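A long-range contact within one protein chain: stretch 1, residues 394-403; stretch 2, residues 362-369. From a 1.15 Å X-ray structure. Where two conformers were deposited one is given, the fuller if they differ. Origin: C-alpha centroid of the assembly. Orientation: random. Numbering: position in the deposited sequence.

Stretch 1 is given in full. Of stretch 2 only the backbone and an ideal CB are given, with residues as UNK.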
# COMPACT_ATOMS: atom_id res chain seq x y z
N LEU A 394 -16.34 -11.47 -9.90
CA LEU A 394 -15.17 -11.90 -10.56
C LEU A 394 -14.00 -12.02 -9.58
O LEU A 394 -13.26 -13.00 -9.55
CB LEU A 394 -14.91 -10.89 -11.68
CG LEU A 394 -13.82 -11.23 -12.66
CD1 LEU A 394 -14.10 -12.50 -13.44
CD2 LEU A 394 -13.61 -10.08 -13.65
N ALA A 395 -13.81 -10.96 -8.76
CA ALA A 395 -12.77 -11.00 -7.76
C ALA A 395 -13.06 -11.96 -6.61
O ALA A 395 -12.15 -12.54 -6.05
CB ALA A 395 -12.52 -9.62 -7.19
N LYS A 396 -14.33 -12.10 -6.25
CA LYS A 396 -14.72 -12.96 -5.16
C LYS A 396 -14.36 -14.43 -5.47
O LYS A 396 -13.98 -15.13 -4.57
CB LYS A 396 -16.22 -12.90 -4.98
CG LYS A 396 -16.78 -13.68 -3.79
CD LYS A 396 -18.28 -13.31 -3.67
CE LYS A 396 -18.99 -13.84 -2.47
NZ LYS A 396 -20.44 -13.58 -2.67
N ASN A 397 -14.50 -14.87 -6.72
CA ASN A 397 -14.31 -16.25 -7.09
C ASN A 397 -12.89 -16.56 -7.54
O ASN A 397 -12.55 -17.73 -7.70
CB ASN A 397 -15.35 -16.69 -8.14
CG ASN A 397 -16.77 -16.57 -7.63
OD1 ASN A 397 -17.03 -16.63 -6.44
ND2 ASN A 397 -17.68 -16.41 -8.53
N TYR A 398 -12.09 -15.53 -7.77
CA TYR A 398 -10.72 -15.66 -8.19
C TYR A 398 -9.91 -16.36 -7.12
O TYR A 398 -10.09 -16.14 -5.92
CB TYR A 398 -10.16 -14.25 -8.37
CG TYR A 398 -8.66 -14.16 -8.61
CD1 TYR A 398 -8.04 -14.64 -9.76
CD2 TYR A 398 -7.85 -13.56 -7.68
CE1 TYR A 398 -6.71 -14.51 -9.96
CE2 TYR A 398 -6.52 -13.40 -7.88
CZ TYR A 398 -5.92 -13.87 -9.02
OH TYR A 398 -4.60 -13.76 -9.25
N GLN A 399 -9.01 -17.24 -7.58
CA GLN A 399 -8.06 -17.94 -6.73
C GLN A 399 -6.80 -17.15 -6.53
O GLN A 399 -6.05 -16.93 -7.46
CB GLN A 399 -7.71 -19.30 -7.35
CG GLN A 399 -8.87 -20.18 -7.64
CD GLN A 399 -9.65 -20.46 -6.40
OE1 GLN A 399 -9.21 -21.29 -5.58
NE2 GLN A 399 -10.80 -19.83 -6.22
N VAL A 400 -6.59 -16.68 -5.30
CA VAL A 400 -5.48 -15.79 -5.04
C VAL A 400 -4.27 -16.66 -4.70
O VAL A 400 -4.33 -17.48 -3.79
CB VAL A 400 -5.81 -14.82 -3.87
CG1 VAL A 400 -4.64 -13.91 -3.63
CG2 VAL A 400 -7.06 -14.01 -4.20
N PRO A 401 -3.14 -16.48 -5.40
CA PRO A 401 -1.97 -17.28 -5.06
C PRO A 401 -1.38 -16.89 -3.72
O PRO A 401 -1.53 -15.71 -3.28
CB PRO A 401 -0.99 -16.99 -6.21
CG PRO A 401 -1.40 -15.63 -6.67
CD PRO A 401 -2.89 -15.61 -6.53
N VAL A 402 -0.72 -17.79 -3.03
CA VAL A 402 -0.24 -17.60 -1.71
C VAL A 402 1.26 -17.71 -1.67
O VAL A 402 1.81 -18.78 -1.80
CB VAL A 402 -0.88 -18.62 -0.75
CG1 VAL A 402 -0.34 -18.39 0.66
CG2 VAL A 402 -2.39 -18.48 -0.76
N GLY A 403 1.94 -16.56 -1.53
CA GLY A 403 3.39 -16.53 -1.43
C GLY A 403 4.16 -16.48 -2.74
O GLY A 403 5.38 -16.48 -2.73
N UNK A 362 -4.14 -15.51 6.64
CA UNK A 362 -3.09 -14.93 5.82
C UNK A 362 -2.87 -15.80 4.55
O UNK A 362 -1.87 -15.61 3.88
CB UNK A 362 -1.80 -14.80 6.63
N UNK A 363 -3.87 -16.60 4.22
CA UNK A 363 -3.85 -17.41 3.01
C UNK A 363 -4.73 -16.84 1.93
O UNK A 363 -5.06 -17.56 0.95
CB UNK A 363 -4.28 -18.84 3.32
N UNK A 364 -5.14 -15.59 2.08
CA UNK A 364 -6.03 -14.88 1.16
C UNK A 364 -6.01 -13.41 1.58
O UNK A 364 -5.56 -13.13 2.68
CB UNK A 364 -7.45 -15.45 1.18
N UNK A 365 -6.52 -12.54 0.74
CA UNK A 365 -6.43 -11.11 1.12
C UNK A 365 -7.33 -10.79 2.31
O UNK A 365 -8.38 -11.38 2.51
CB UNK A 365 -6.81 -10.22 -0.06
N UNK A 366 -6.91 -9.78 3.07
CA UNK A 366 -7.62 -9.29 4.24
C UNK A 366 -8.98 -8.68 3.92
O UNK A 366 -9.82 -8.64 4.79
CB UNK A 366 -6.76 -8.25 4.96
N UNK A 367 -9.15 -8.23 2.70
CA UNK A 367 -10.41 -7.82 2.11
C UNK A 367 -10.29 -7.95 0.58
O UNK A 367 -9.17 -7.99 0.07
CB UNK A 367 -10.77 -6.39 2.52
N UNK A 368 -11.40 -7.97 -0.11
CA UNK A 368 -11.43 -7.94 -1.58
C UNK A 368 -12.19 -6.75 -2.14
O UNK A 368 -12.56 -6.75 -3.29
CB UNK A 368 -12.06 -9.23 -2.11
N UNK A 369 -12.36 -5.69 -1.29
CA UNK A 369 -13.08 -4.51 -1.71
C UNK A 369 -12.10 -3.41 -2.19
O UNK A 369 -11.14 -3.07 -1.49
CB UNK A 369 -13.95 -4.00 -0.56

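Stretch 2 runs past the C-terminal end of a helix in stretch 1 and the extended segment that follows it, and the CA atoms of the two backbones come closest between position 363 and Val402. At position 362 the CA-to-CB bond points sideways, and nothing of stretch 1 lies within 5.5 Å of the ideal CB. The visible atoms therefore set little limit on size or polarity. The residue is Phe362, whose side chain comes no closer than 6.7 Å, from CD2 of Phe362 to CG1 of Val402.

Position 363 also points sideways, but its ideal CB lies 4.5 Å from CG2 of Val402. The side chain starts beside a methyl group and has space beyond it, so small, polar or apolar residues would all be reasonable. It is Asp363, with chi1 in the p well. The closer contact is made by its backbone: O of Asp363 packs 3.3 Å from CG2 of Val402. A water joins the two main chains here, donating to O of Asp363 and to O of Val400, each at 2.8 Å; such a bridge links two carbonyls that cannot bond to each other directly and is independent of side-chain identity.

At 364 the ideal CB is 5.3 Å from CB of Val400, again sideways, and the extended backbone (phi -170°) excludes proline while leaving many other residues possible. Lys364 occupies it, and the end of its side chain leads away from stretch 1.

Position 365 has a phi of -69° and psi of 151°, values well suited to proline but open to most residues. Its ideal CB has no neighbour in stretch 1 within 5.5 Å, yet Val400 offers an apolar methyl on this side. Pro365 meets it through the ring: its CD lies 3.8 Å from CG2 of Val400, an apolar contact that a CB alone would not reveal.

Positions 366 and 367 are out of reach, so stretch 1 gives no basis for choosing between residues. They are Ala366 and Thr367; OG1 of Thr367 accepts a hydrogen bond from the backbone N of 369, 3.2 Å away.

Position 368 points toward stretch 1, its ideal CB 5.1 Å from CB of Ala395. Beyond lie the carbonyl oxygens of Ala395, in the helix, and Tyr398, in the loop that follows, both turned to a common space, with a methyl of Val400 nearby. A long donor would suit this site: lysine could approach the oxygens, glutamine could reach that of Ala395, and arginine is long enough, with several N-H groups, to serve both. The residue is Arg368, in an m, t, t arrangement that carries its guanidinium to the carbonyls. NH1 donates to O of Ala395 and to O of Tyr398, both at 2.9 Å and near the guanidinium plane. CG2 of Val400 covers one face, 3.7 Å from NH2. A water accepts from NH2 of Arg368 at 3.0 Å and donates to O of Tyr398 at 2.7 Å, reinforcing the link.

Position 369 is out of reach and unconstrained by stretch 1; it is Lys369.

Stretch 2, residues 362-369: FDKPATRK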
# COMPACT_ATOMS: atom_id res chain seq x y z
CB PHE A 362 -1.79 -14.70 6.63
CG PHE A 362 -1.41 -15.79 7.57
CD1 PHE A 362 -1.94 -15.83 8.83
CD2 PHE A 362 -0.55 -16.84 7.17
CE1 PHE A 362 -1.63 -16.88 9.69
CE2 PHE A 362 -0.21 -17.84 8.06
CZ PHE A 362 -0.77 -17.88 9.28
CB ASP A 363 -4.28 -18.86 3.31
CG ASP A 363 -5.68 -18.96 3.80
OD1 ASP A 363 -6.09 -18.18 4.69
OD2 ASP A 363 -6.42 -19.83 3.31
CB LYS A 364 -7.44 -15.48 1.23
CG LYS A 364 -8.05 -15.47 2.61
CD LYS A 364 -9.21 -16.47 2.80
CE LYS A 364 -9.20 -17.02 4.25
NZ LYS A 364 -10.20 -17.98 4.83
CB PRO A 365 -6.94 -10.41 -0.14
CG PRO A 365 -6.62 -11.40 -1.26
CD PRO A 365 -6.95 -12.70 -0.65
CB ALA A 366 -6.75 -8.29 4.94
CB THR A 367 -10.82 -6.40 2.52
OG1 THR A 367 -12.01 -6.05 1.87
CG2 THR A 367 -9.75 -5.36 2.17
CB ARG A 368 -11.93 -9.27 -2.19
CG ARG A 368 -11.06 -10.42 -1.80
CD ARG A 368 -11.40 -11.66 -2.61
NE ARG A 368 -10.73 -12.80 -2.04
CZ ARG A 368 -10.53 -13.96 -2.71
NH1 ARG A 368 -10.81 -14.04 -4.00
NH2 ARG A 368 -9.97 -14.92 -2.07
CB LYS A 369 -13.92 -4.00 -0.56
CG LYS A 369 -14.96 -4.99 -0.13
CD LYS A 369 -16.00 -4.47 0.81
CE LYS A 369 -16.91 -5.60 1.26
NZ LYS A 369 -16.21 -6.60 2.15
O HOH W 1 -6.05 -17.80 -1.64
O HOH W 2 -10.62 -17.40 -3.57
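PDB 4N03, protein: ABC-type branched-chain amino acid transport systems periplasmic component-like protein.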